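PDB 5GMT: alginate lyase, which probably cleaves the glycosidic bonds of alginate by beta-elimination, with a specificity directed at polymannuronate. Local coordinates for residues 61-66 and 261-266; 99-104 and 190-195; 198-203 and 229-234. All coordinates share one frame; numbering follows the deposited sequence.

Contact 1. Residues 61-66 and 261-266; sequences IFYEKG and CYSYFK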
loop_
_atom_site.group_PDB
_atom_site.type_symbol
_atom_site.label_atom_id
_atom_site.label_comp_id
_atom_site.label_asym_id
_atom_site.label_seq_id
_atom_site.Cartn_x
_atom_site.Cartn_y
_atom_site.Cartn_z
ATOM N N ILE A 61 -6.107 -12.641 3.985
ATOM C CA ILE A 61 -5.513 -12.205 5.237
ATOM C C ILE A 61 -6.586 -12.143 6.318
ATOM O O ILE A 61 -7.634 -11.514 6.133
ATOM C CB ILE A 61 -4.853 -10.808 5.104
ATOM C CG1 ILE A 61 -3.899 -10.761 3.903
ATOM C CG2 ILE A 61 -4.161 -10.431 6.417
ATOM C CD1 ILE A 61 -2.741 -11.755 3.975
ATOM N N PHE A 62 -6.301 -12.780 7.450
ATOM C CA PHE A 62 -7.205 -12.820 8.579
ATOM C C PHE A 62 -6.752 -11.844 9.671
ATOM O O PHE A 62 -5.587 -11.854 10.060
ATOM C CB PHE A 62 -7.273 -14.248 9.123
ATOM C CG PHE A 62 -7.942 -14.363 10.454
ATOM C CD1 PHE A 62 -9.244 -13.923 10.625
ATOM C CD2 PHE A 62 -7.281 -14.935 11.527
ATOM C CE1 PHE A 62 -9.881 -14.046 11.845
ATOM C CE2 PHE A 62 -7.905 -15.058 12.757
ATOM C CZ PHE A 62 -9.207 -14.617 12.915
ATOM N N TYR A 63 -7.670 -10.991 10.130
ATOM C CA TYR A 63 -7.423 -10.125 11.272
ATOM C C TYR A 63 -8.347 -10.551 12.397
ATOM O O TYR A 63 -9.572 -10.387 12.318
ATOM C CB TYR A 63 -7.665 -8.640 10.956
ATOM C CG TYR A 63 -7.275 -8.172 9.572
ATOM C CD1 TYR A 63 -6.092 -7.455 9.351
ATOM C CD2 TYR A 63 -8.105 -8.420 8.484
ATOM C CE1 TYR A 63 -5.755 -7.027 8.080
ATOM C CE2 TYR A 63 -7.776 -8.005 7.220
ATOM C CZ TYR A 63 -6.602 -7.300 7.019
ATOM O OH TYR A 63 -6.290 -6.882 5.757
ATOM N N GLU A 64 -7.759 -11.092 13.446
ATOM C CA GLU A 64 -8.528 -11.538 14.586
ATOM C C GLU A 64 -9.169 -10.356 15.300
ATOM O O GLU A 64 -8.573 -9.285 15.374
ATOM C CB GLU A 64 -7.617 -12.299 15.531
ATOM C CG GLU A 64 -8.317 -13.035 16.618
ATOM C CD GLU A 64 -7.548 -14.279 16.996
ATOM O OE1 GLU A 64 -8.168 -15.369 17.011
ATOM O OE2 GLU A 64 -6.322 -14.158 17.248
ATOM N N LYS A 65 -10.377 -10.557 15.818
ATOM C CA LYS A 65 -11.028 -9.559 16.660
ATOM C C LYS A 65 -10.063 -9.115 17.746
ATOM O O LYS A 65 -9.412 -9.950 18.381
ATOM C CB LYS A 65 -12.316 -10.136 17.265
ATOM C CG LYS A 65 -13.111 -9.151 18.111
ATOM C CD LYS A 65 -14.475 -9.730 18.477
ATOM C CE LYS A 65 -15.290 -8.713 19.283
ATOM N NZ LYS A 65 -16.689 -9.185 19.499
ATOM N N GLY A 66 -9.902 -7.804 17.914
ATOM C CA GLY A 66 -9.012 -7.289 18.943
ATOM C C GLY A 66 -7.589 -7.021 18.471
ATOM O O GLY A 66 -6.783 -6.435 19.191
ATOM N N CYS A 261 -12.302 -10.625 10.954
ATOM C CA CYS A 261 -12.576 -10.180 9.591
ATOM C C CYS A 261 -11.454 -10.592 8.645
ATOM O O CYS A 261 -10.384 -11.043 9.075
ATOM C CB CYS A 261 -12.784 -8.662 9.557
ATOM S SG CYS A 261 -11.377 -7.730 10.216
ATOM N N TYR A 262 -11.723 -10.449 7.349
ATOM C CA TYR A 262 -10.849 -10.995 6.324
ATOM C C TYR A 262 -10.743 -10.083 5.116
ATOM O O TYR A 262 -11.733 -9.495 4.656
ATOM C CB TYR A 262 -11.355 -12.362 5.840
ATOM C CG TYR A 262 -11.665 -13.369 6.915
ATOM C CD1 TYR A 262 -12.853 -13.302 7.625
ATOM C CD2 TYR A 262 -10.790 -14.415 7.189
ATOM C CE1 TYR A 262 -13.151 -14.234 8.596
ATOM C CE2 TYR A 262 -11.080 -15.357 8.155
ATOM C CZ TYR A 262 -12.263 -15.253 8.862
ATOM O OH TYR A 262 -12.572 -16.183 9.822
ATOM N N SER A 263 -9.545 -10.006 4.563
ATOM C CA SER A 263 -9.382 -9.368 3.281
ATOM C C SER A 263 -8.899 -10.401 2.274
ATOM O O SER A 263 -8.260 -11.389 2.637
ATOM C CB SER A 263 -8.412 -8.181 3.361
ATOM O OG SER A 263 -7.138 -8.567 3.849
ATOM N N TYR A 264 -9.224 -10.161 1.011
ATOM C CA TYR A 264 -8.852 -11.045 -0.087
ATOM C C TYR A 264 -8.209 -10.225 -1.187
ATOM O O TYR A 264 -8.746 -9.194 -1.564
ATOM C CB TYR A 264 -10.080 -11.759 -0.663
ATOM C CG TYR A 264 -10.873 -12.570 0.328
ATOM C CD1 TYR A 264 -11.617 -11.953 1.330
ATOM C CD2 TYR A 264 -10.909 -13.959 0.237
ATOM C CE1 TYR A 264 -12.361 -12.708 2.243
ATOM C CE2 TYR A 264 -11.655 -14.722 1.141
ATOM C CZ TYR A 264 -12.372 -14.087 2.132
ATOM O OH TYR A 264 -13.110 -14.827 3.019
ATOM N N PHE A 265 -7.088 -10.688 -1.726
ATOM C CA PHE A 265 -6.407 -9.938 -2.771
ATOM C C PHE A 265 -6.221 -10.817 -3.993
ATOM O O PHE A 265 -5.833 -11.979 -3.874
ATOM C CB PHE A 265 -5.036 -9.429 -2.301
ATOM C CG PHE A 265 -5.094 -8.496 -1.126
ATOM C CD1 PHE A 265 -5.151 -8.993 0.167
ATOM C CD2 PHE A 265 -5.036 -7.117 -1.314
ATOM C CE1 PHE A 265 -5.183 -8.139 1.258
ATOM C CE2 PHE A 265 -5.075 -6.256 -0.229
ATOM C CZ PHE A 265 -5.142 -6.768 1.060
ATOM N N LYS A 266 -6.494 -10.255 -5.160
ATOM C CA LYS A 266 -6.233 -10.952 -6.417
ATOM C C LYS A 266 -5.839 -9.948 -7.506
ATOM O O LYS A 266 -5.885 -8.740 -7.279
ATOM C CB LYS A 266 -7.465 -11.759 -6.840
ATOM C CG LYS A 266 -8.657 -10.889 -7.234
ATOM C CD LYS A 266 -9.890 -11.742 -7.589
ATOM C CE LYS A 266 -11.088 -10.876 -7.948
ATOM N NZ LYS A 266 -10.852 -10.034 -9.182
#

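Contact 2. Residues 99-104 and 190-195; sequences VYFENF and KWHSIS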
loop_
_atom_site.group_PDB
_atom_site.type_symbol
_atom_site.label_atom_id
_atom_site.label_comp_id
_atom_site.label_asym_id
_atom_site.label_seq_id
_atom_site.Cartn_x
_atom_site.Cartn_y
_atom_site.Cartn_z
ATOM N N VAL A 99 -9.169 -5.836 -4.031
ATOM C CA VAL A 99 -9.317 -6.258 -2.641
ATOM C C VAL A 99 -10.791 -6.340 -2.219
ATOM O O VAL A 99 -11.590 -5.447 -2.517
ATOM C CB VAL A 99 -8.541 -5.310 -1.687
ATOM C CG1 VAL A 99 -8.997 -3.859 -1.858
ATOM C CG2 VAL A 99 -8.675 -5.748 -0.242
ATOM N N TYR A 100 -11.132 -7.441 -1.548
ATOM C CA TYR A 100 -12.444 -7.646 -0.936
ATOM C C TYR A 100 -12.353 -7.465 0.578
ATOM O O TYR A 100 -11.473 -8.043 1.215
ATOM C CB TYR A 100 -12.961 -9.057 -1.266
ATOM C CG TYR A 100 -14.403 -9.315 -0.883
ATOM C CD1 TYR A 100 -14.755 -9.639 0.421
ATOM C CD2 TYR A 100 -15.406 -9.269 -1.841
ATOM C CE1 TYR A 100 -16.087 -9.886 0.769
ATOM C CE2 TYR A 100 -16.734 -9.513 -1.506
ATOM C CZ TYR A 100 -17.065 -9.822 -0.203
ATOM O OH TYR A 100 -18.390 -10.063 0.117
ATOM N N PHE A 101 -13.258 -6.681 1.162
ATOM C CA PHE A 101 -13.328 -6.549 2.619
ATOM C C PHE A 101 -14.489 -7.360 3.161
ATOM O O PHE A 101 -15.635 -7.113 2.807
ATOM C CB PHE A 101 -13.500 -5.083 3.048
ATOM C CG PHE A 101 -12.359 -4.195 2.647
ATOM C CD1 PHE A 101 -12.366 -3.552 1.414
ATOM C CD2 PHE A 101 -11.284 -4.003 3.494
ATOM C CE1 PHE A 101 -11.318 -2.727 1.031
ATOM C CE2 PHE A 101 -10.227 -3.169 3.114
ATOM C CZ PHE A 101 -10.249 -2.539 1.878
ATOM N N GLU A 102 -14.193 -8.316 4.029
ATOM C CA GLU A 102 -15.252 -9.153 4.596
ATOM C C GLU A 102 -15.420 -8.909 6.091
ATOM O O GLU A 102 -14.491 -9.138 6.873
ATOM C CB GLU A 102 -14.952 -10.630 4.333
ATOM C CG GLU A 102 -15.996 -11.563 4.912
ATOM C CD GLU A 102 -15.607 -13.011 4.741
ATOM O OE1 GLU A 102 -15.280 -13.396 3.597
ATOM O OE2 GLU A 102 -15.612 -13.754 5.750
ATOM N N ASN A 103 -16.611 -8.436 6.467
ATOM C CA ASN A 103 -16.986 -8.173 7.861
ATOM C C ASN A 103 -16.232 -6.994 8.492
ATOM O O ASN A 103 -15.852 -7.043 9.661
ATOM C CB ASN A 103 -16.796 -9.428 8.718
ATOM C CG ASN A 103 -17.704 -9.442 9.929
ATOM O OD1 ASN A 103 -18.806 -8.900 9.888
ATOM N ND2 ASN A 103 -17.241 -10.040 11.015
ATOM N N PHE A 104 -16.034 -5.938 7.707
ATOM C CA PHE A 104 -15.471 -4.683 8.204
ATOM C C PHE A 104 -16.603 -3.714 8.559
ATOM O O PHE A 104 -17.452 -3.441 7.711
ATOM C CB PHE A 104 -14.555 -4.045 7.153
ATOM C CG PHE A 104 -13.205 -4.714 7.019
ATOM C CD1 PHE A 104 -13.101 -6.010 6.549
ATOM C CD2 PHE A 104 -12.040 -4.023 7.332
ATOM C CE1 PHE A 104 -11.858 -6.616 6.417
ATOM C CE2 PHE A 104 -10.790 -4.628 7.203
ATOM C CZ PHE A 104 -10.705 -5.919 6.744
ATOM N N LYS A 190 -17.590 -5.994 -0.348
ATOM C CA LYS A 190 -17.482 -5.723 -1.774
ATOM C C LYS A 190 -16.051 -5.871 -2.265
ATOM O O LYS A 190 -15.112 -5.647 -1.506
ATOM C CB LYS A 190 -17.964 -4.309 -2.087
ATOM C CG LYS A 190 -19.474 -4.144 -2.142
ATOM C CD LYS A 190 -19.807 -2.759 -2.687
ATOM C CE LYS A 190 -21.286 -2.624 -3.021
ATOM N NZ LYS A 190 -21.675 -3.538 -4.128
ATOM N N TRP A 191 -15.901 -6.216 -3.539
ATOM C CA TRP A 191 -14.619 -6.126 -4.218
ATOM C C TRP A 191 -14.351 -4.673 -4.564
ATOM O O TRP A 191 -15.283 -3.922 -4.879
ATOM C CB TRP A 191 -14.604 -6.962 -5.498
ATOM C CG TRP A 191 -14.365 -8.420 -5.288
ATOM C CD1 TRP A 191 -15.279 -9.432 -5.406
ATOM C CD2 TRP A 191 -13.123 -9.040 -4.937
ATOM N NE1 TRP A 191 -14.680 -10.641 -5.149
ATOM C CE2 TRP A 191 -13.355 -10.429 -4.857
ATOM C CE3 TRP A 191 -11.834 -8.549 -4.681
ATOM C CZ2 TRP A 191 -12.350 -11.339 -4.526
ATOM C CZ3 TRP A 191 -10.835 -9.446 -4.349
ATOM C CH2 TRP A 191 -11.093 -10.829 -4.275
ATOM N N HIS A 192 -13.079 -4.289 -4.524
ATOM C CA HIS A 192 -12.644 -2.970 -4.980
ATOM C C HIS A 192 -11.484 -3.140 -5.933
ATOM O O HIS A 192 -10.570 -3.917 -5.651
ATOM C CB HIS A 192 -12.210 -2.083 -3.814
ATOM C CG HIS A 192 -13.252 -1.920 -2.762
ATOM N ND1 HIS A 192 -13.650 -2.955 -1.943
ATOM C CD2 HIS A 192 -13.995 -0.846 -2.402
ATOM C CE1 HIS A 192 -14.587 -2.525 -1.119
ATOM N NE2 HIS A 192 -14.816 -1.247 -1.376
ATOM N N SER A 193 -11.511 -2.440 -7.060
ATOM C CA SER A 193 -10.320 -2.397 -7.898
ATOM C C SER A 193 -9.554 -1.153 -7.502
ATOM O O SER A 193 -10.129 -0.064 -7.382
ATOM C CB SER A 193 -10.666 -2.389 -9.387
ATOM O OG SER A 193 -11.080 -3.677 -9.796
ATOM N N ILE A 194 -8.256 -1.325 -7.275
ATOM C CA ILE A 194 -7.428 -0.235 -6.774
ATOM C C ILE A 194 -6.297 0.023 -7.757
ATOM O O ILE A 194 -5.650 -0.921 -8.214
ATOM C CB ILE A 194 -6.857 -0.570 -5.381
ATOM C CG1 ILE A 194 -8.004 -0.675 -4.364
ATOM C CG2 ILE A 194 -5.832 0.474 -4.955
ATOM C CD1 ILE A 194 -7.528 -0.765 -2.918
ATOM N N SER A 195 -6.083 1.282 -8.119
ATOM C CA SER A 195 -4.875 1.613 -8.864
ATOM C C SER A 195 -4.125 2.725 -8.160
ATOM O O SER A 195 -4.733 3.656 -7.639
ATOM C CB SER A 195 -5.196 2.005 -10.319
ATOM O OG SER A 195 -5.946 3.198 -10.393
#

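Contact 3. Residues 198-203 and 229-234; sequences VHINTV and LRMRNT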
loop_
_atom_site.group_PDB
_atom_site.type_symbol
_atom_site.label_atom_id
_atom_site.label_comp_id
_atom_site.label_asym_id
_atom_site.label_seq_id
_atom_site.Cartn_x
_atom_site.Cartn_y
_atom_site.Cartn_z
ATOM N N VAL A 198 2.323 6.252 -9.529
ATOM C CA VAL A 198 3.308 7.055 -8.831
ATOM C C VAL A 198 4.379 7.537 -9.791
ATOM O O VAL A 198 4.995 6.732 -10.483
ATOM C CB VAL A 198 3.995 6.261 -7.695
ATOM C CG1 VAL A 198 5.082 7.121 -7.029
ATOM C CG2 VAL A 198 2.976 5.790 -6.669
ATOM N N HIS A 199 4.587 8.849 -9.840
ATOM C CA HIS A 199 5.704 9.416 -10.592
ATOM C C HIS A 199 6.567 10.173 -9.599
ATOM O O HIS A 199 6.117 11.153 -9.002
ATOM C CB HIS A 199 5.212 10.340 -11.719
ATOM C CG HIS A 199 4.482 9.618 -12.808
ATOM N ND1 HIS A 199 4.870 9.677 -14.128
ATOM C CD2 HIS A 199 3.410 8.790 -12.766
ATOM C CE1 HIS A 199 4.065 8.924 -14.855
ATOM N NE2 HIS A 199 3.164 8.381 -14.054
ATOM N N ILE A 200 7.800 9.716 -9.395
ATOM C CA ILE A 200 8.610 10.328 -8.358
ATOM C C ILE A 200 9.156 11.642 -8.885
ATOM O O ILE A 200 9.177 11.878 -10.094
ATOM C CB ILE A 200 9.755 9.398 -7.866
ATOM C CG1 ILE A 200 10.713 9.024 -8.998
ATOM C CG2 ILE A 200 9.184 8.140 -7.223
ATOM C CD1 ILE A 200 11.819 8.059 -8.512
ATOM N N ASN A 201 9.554 12.514 -7.972
ATOM C CA ASN A 201 9.982 13.860 -8.335
ATOM C C ASN A 201 11.305 13.929 -9.075
ATOM O O ASN A 201 12.175 13.066 -8.931
ATOM C CB ASN A 201 10.086 14.724 -7.082
ATOM C CG ASN A 201 11.108 14.183 -6.094
ATOM O OD1 ASN A 201 10.905 13.119 -5.504
ATOM N ND2 ASN A 201 12.219 14.920 -5.906
ATOM N N THR A 202 11.443 14.979 -9.870
ATOM C CA THR A 202 12.763 15.432 -10.294
ATOM C C THR A 202 13.542 15.802 -9.047
ATOM O O THR A 202 13.018 16.502 -8.182
ATOM C CB THR A 202 12.664 16.651 -11.205
ATOM O OG1 THR A 202 11.708 16.382 -12.243
ATOM C CG2 THR A 202 14.028 16.979 -11.819
ATOM N N VAL A 203 14.777 15.327 -8.932
ATOM C CA VAL A 203 15.590 15.707 -7.788
ATOM C C VAL A 203 15.755 17.220 -7.818
ATOM O O VAL A 203 16.029 17.801 -8.865
ATOM C CB VAL A 203 16.954 14.969 -7.794
ATOM C CG1 VAL A 203 17.866 15.489 -6.693
ATOM C CG2 VAL A 203 16.715 13.487 -7.616
ATOM N N LEU A 229 4.609 16.592 -4.810
ATOM C CA LEU A 229 5.267 15.782 -3.792
ATOM C C LEU A 229 6.754 15.616 -4.037
ATOM O O LEU A 229 7.204 15.584 -5.183
ATOM C CB LEU A 229 4.651 14.384 -3.736
ATOM C CG LEU A 229 3.171 14.303 -3.389
ATOM C CD1 LEU A 229 2.780 12.827 -3.259
ATOM C CD2 LEU A 229 2.835 15.086 -2.121
ATOM N N ARG A 230 7.505 15.496 -2.949
ATOM C CA ARG A 230 8.898 15.088 -3.013
ATOM C C ARG A 230 9.033 13.693 -2.403
ATOM O O ARG A 230 8.629 13.482 -1.253
ATOM C CB ARG A 230 9.787 16.089 -2.263
ATOM C CG ARG A 230 11.193 15.595 -2.068
ATOM C CD ARG A 230 12.099 16.700 -1.595
ATOM N NE ARG A 230 12.408 17.630 -2.670
ATOM C CZ ARG A 230 12.296 18.952 -2.581
ATOM N NH1 ARG A 230 11.884 19.519 -1.463
ATOM N NH2 ARG A 230 12.614 19.711 -3.618
ATOM N N MET A 231 9.563 12.743 -3.177
ATOM C CA MET A 231 9.792 11.386 -2.688
ATOM C C MET A 231 11.268 11.136 -2.406
ATOM O O MET A 231 11.622 10.294 -1.581
ATOM C CB MET A 231 9.295 10.343 -3.694
ATOM C CG MET A 231 7.785 10.267 -3.841
ATOM S SD MET A 231 7.178 11.578 -4.914
ATOM C CE MET A 231 5.619 10.847 -5.459
ATOM N N ARG A 232 12.133 11.856 -3.111
ATOM C CA ARG A 232 13.563 11.584 -3.011
ATOM C C ARG A 232 14.385 12.873 -3.096
ATOM O O ARG A 232 13.938 13.870 -3.670
ATOM C CB ARG A 232 13.981 10.618 -4.113
ATOM C CG ARG A 232 13.634 11.145 -5.492
ATOM C CD ARG A 232 14.188 10.290 -6.613
ATOM N NE ARG A 232 13.911 10.906 -7.907
ATOM C CZ ARG A 232 14.483 10.541 -9.046
ATOM N NH1 ARG A 232 15.380 9.563 -9.064
ATOM N NH2 ARG A 232 14.170 11.174 -10.171
ATOM N N ASN A 233 15.583 12.844 -2.518
ATOM C CA ASN A 233 16.491 13.994 -2.604
ATOM C C ASN A 233 17.766 13.667 -3.350
ATOM O O ASN A 233 18.646 14.516 -3.496
ATOM C CB ASN A 233 16.840 14.530 -1.215
ATOM C CG ASN A 233 15.722 15.357 -0.621
ATOM O OD1 ASN A 233 15.381 16.424 -1.142
ATOM N ND2 ASN A 233 15.146 14.877 0.472
ATOM N N THR A 234 17.863 12.440 -3.837
ATOM C CA THR A 234 19.036 12.036 -4.574
ATOM C C THR A 234 18.620 11.174 -5.753
ATOM O O THR A 234 17.599 10.491 -5.709
ATOM C CB THR A 234 20.042 11.284 -3.669
ATOM O OG1 THR A 234 21.230 10.989 -4.408
ATOM C CG2 THR A 234 19.444 9.993 -3.132
#

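Contact 1. Residues 61-66 and 261-266
Two antiparallel neighbours in one sheet of the beta-sandwich, strand 58-63 and strand 261-272, meet here through residues 61-63 and 261-263. Ile61 and Ser263 form a hydrogen-bonded pair, with Ile61 N 2.8 Å from Ser263 O and the reciprocal bond running from Ser263 N to Ile61 O. Tyr63 and Cys261 form the next such pair: Tyr63 N gives a nearly straight bond to Cys261 O (2.9 Å, 169° at the hydrogen). Between them Phe62 faces Tyr262 as a non-hydrogen-bonded pair, where Tyr262 CA comes 3.3 Å from Ile61 O in a CA-H...O contact.

The side chains alternate between the two faces. On one, Phe62 and Tyr262 run alongside each other in the same direction; Phe62 CD1 sits over a face of the Tyr262 ring, 3.4 Å from Tyr262 CE2, with the planes inclined at 32°. On the buried face, Tyr63 has CG roughly anti to its carbonyl carbon (chi1 -36°), which carries the ring along residues 261-263. Its edge passes Cys261, whose SG is 3.8 Å from Tyr63 CD2 in an oblique sulfur-aromatic contact. The phenol ends at Ser263, with Tyr63 OH and Ser263 OG hydrogen-bonded at 2.7 Å. Serine suits this place because it is small enough to lie beside the ring tip yet supplies a hydroxyl. Tyr63 OH also bonds Thr246 OG1 on strand 238-247 of the other sheet, so the buried hydroxyl links both layers. Further along, Ile61 CG1 rests 3.9 Å from Phe265 CE1, and Phe265 in turn packs edge-to-face with Phe244. Antiparallel strands paired in this way, with alternate side chains turned toward a second sheet, build the beta-jelly-roll sandwich of polysaccharide lyase family 14.

Contact 2. Residues 99-104 and 190-195
Packing is tightest where Tyr100 and Trp191, a non-hydrogen-bonded antiparallel pair of strands 92-102 and 191-199, bring their CA atoms to 4.2 Å. Tyr100 CB lies almost on the normal of the Trp191 six-membered ring, 3.6 Å from its centroid, a CH-pi contact. Its phenol then turns an edge to the indole face, Tyr100 CD2 standing 3.6 Å from Trp191 CD1 with the planes at 72°. A broad indole suits this spot because one face takes both methylene and ring edge, while NE1 bonds His53 O.

On the other side of the sheet, the Phe101 ring turns its edge to the imidazole face in an offset edge-to-face pair, Phe101 CD1 3.5 Å from His192 CE1. Beside them Val99 CG1 and Ile194 CD1 touch at 3.6 Å.

The bonding slackens toward Lys190: Phe101 N reaches Lys190 O only weakly, at 3.4 Å. The partly exposed Lys190 side chain leaves the pair and bonds Glu217 O through NZ, and the exposed Ser193 faces away.

Val99 O is gripped by two donors of one residue, His192 N at 2.8 Å from above the carbonyl plane and His192 ND1 at 3.3 Å within it. Since His192 NE2 accepts from the backbone N of Met187, the imidazole is probably neutral, with its proton on ND1.

Contact 3. Residues 198-203 and 229-234
Asn201 pairs with the opposing backbone through its side-chain amide. OD1 accepts two bonds, from Met231 N at 2.7 Å, lying well above the carboxamide plane, and from Arg232 N at 3.0 Å, on a lone pair. ND2 gives a straight bond to Arg232 O (3.0 Å, 165°) within the amide plane, and a second one to Thr202 O that helps fix the rotation of the amide. Asparagine suits the place because one flat group offers acceptor and donor side by side, and its CG, tucked between backbone N and carbonyl carbon (chi1 61°), points them at the loop. An alanine here, lacking the amide that meets Met231 N and both backbone polar atoms of Arg232, would probably let the loop pull away from the strand end.

Arg232 returns the grip: NE and NH2 converge on Asn201 O, each at 3.0 Å, the oxygen lying in the guanidinium plane. Ile200 CD1 covers one face of that group, 3.6 Å from Arg232 NE, and Val203 CG2 the opposite face, so the flat cation is held between two aliphatic tips.

These bonds tie the end of strand 191-199 to the loop that carries the chain from strand 222-229 of one sheet to strand 238-247 of the other, at a margin of the sandwich. Toward the core, Met231 bends at chi2 (80°) to set CE 3.6 Å from His199 O and near Val198, and it also packs on Phe137 of the facing sheet.

In the second shell, His237 O receives Arg232 NH1, with Asp91 a long, weak ion-pair partner, and Asn158 O holds the guanidinium of Arg230.

In the fold
All three contacts reach one antiparallel sheet of the sandwich. Across it strand 58-63 neighbours 261-272, which neighbours 92-102, which neighbours 191-199. Contacts 1 and 2 are thus adjacent, their centres 11 Å apart, and they touch through Glu102, whose N and OE1 probably bond Tyr262 O and Tyr264 OH. Contact 3 lies on the opposite side of the chain's centre, about 30 Å from contact 2 and 33 Å from contact 1 between centres, yet shares strand 191-199 with contact 2. Along the chain, contact 2 closes before contact 3 opens, and contact 1 encloses both. Contacts 1 and 2 knit sequence-distant strands into one layer, while contact 3 ties it to the loop crossing to the other sheet.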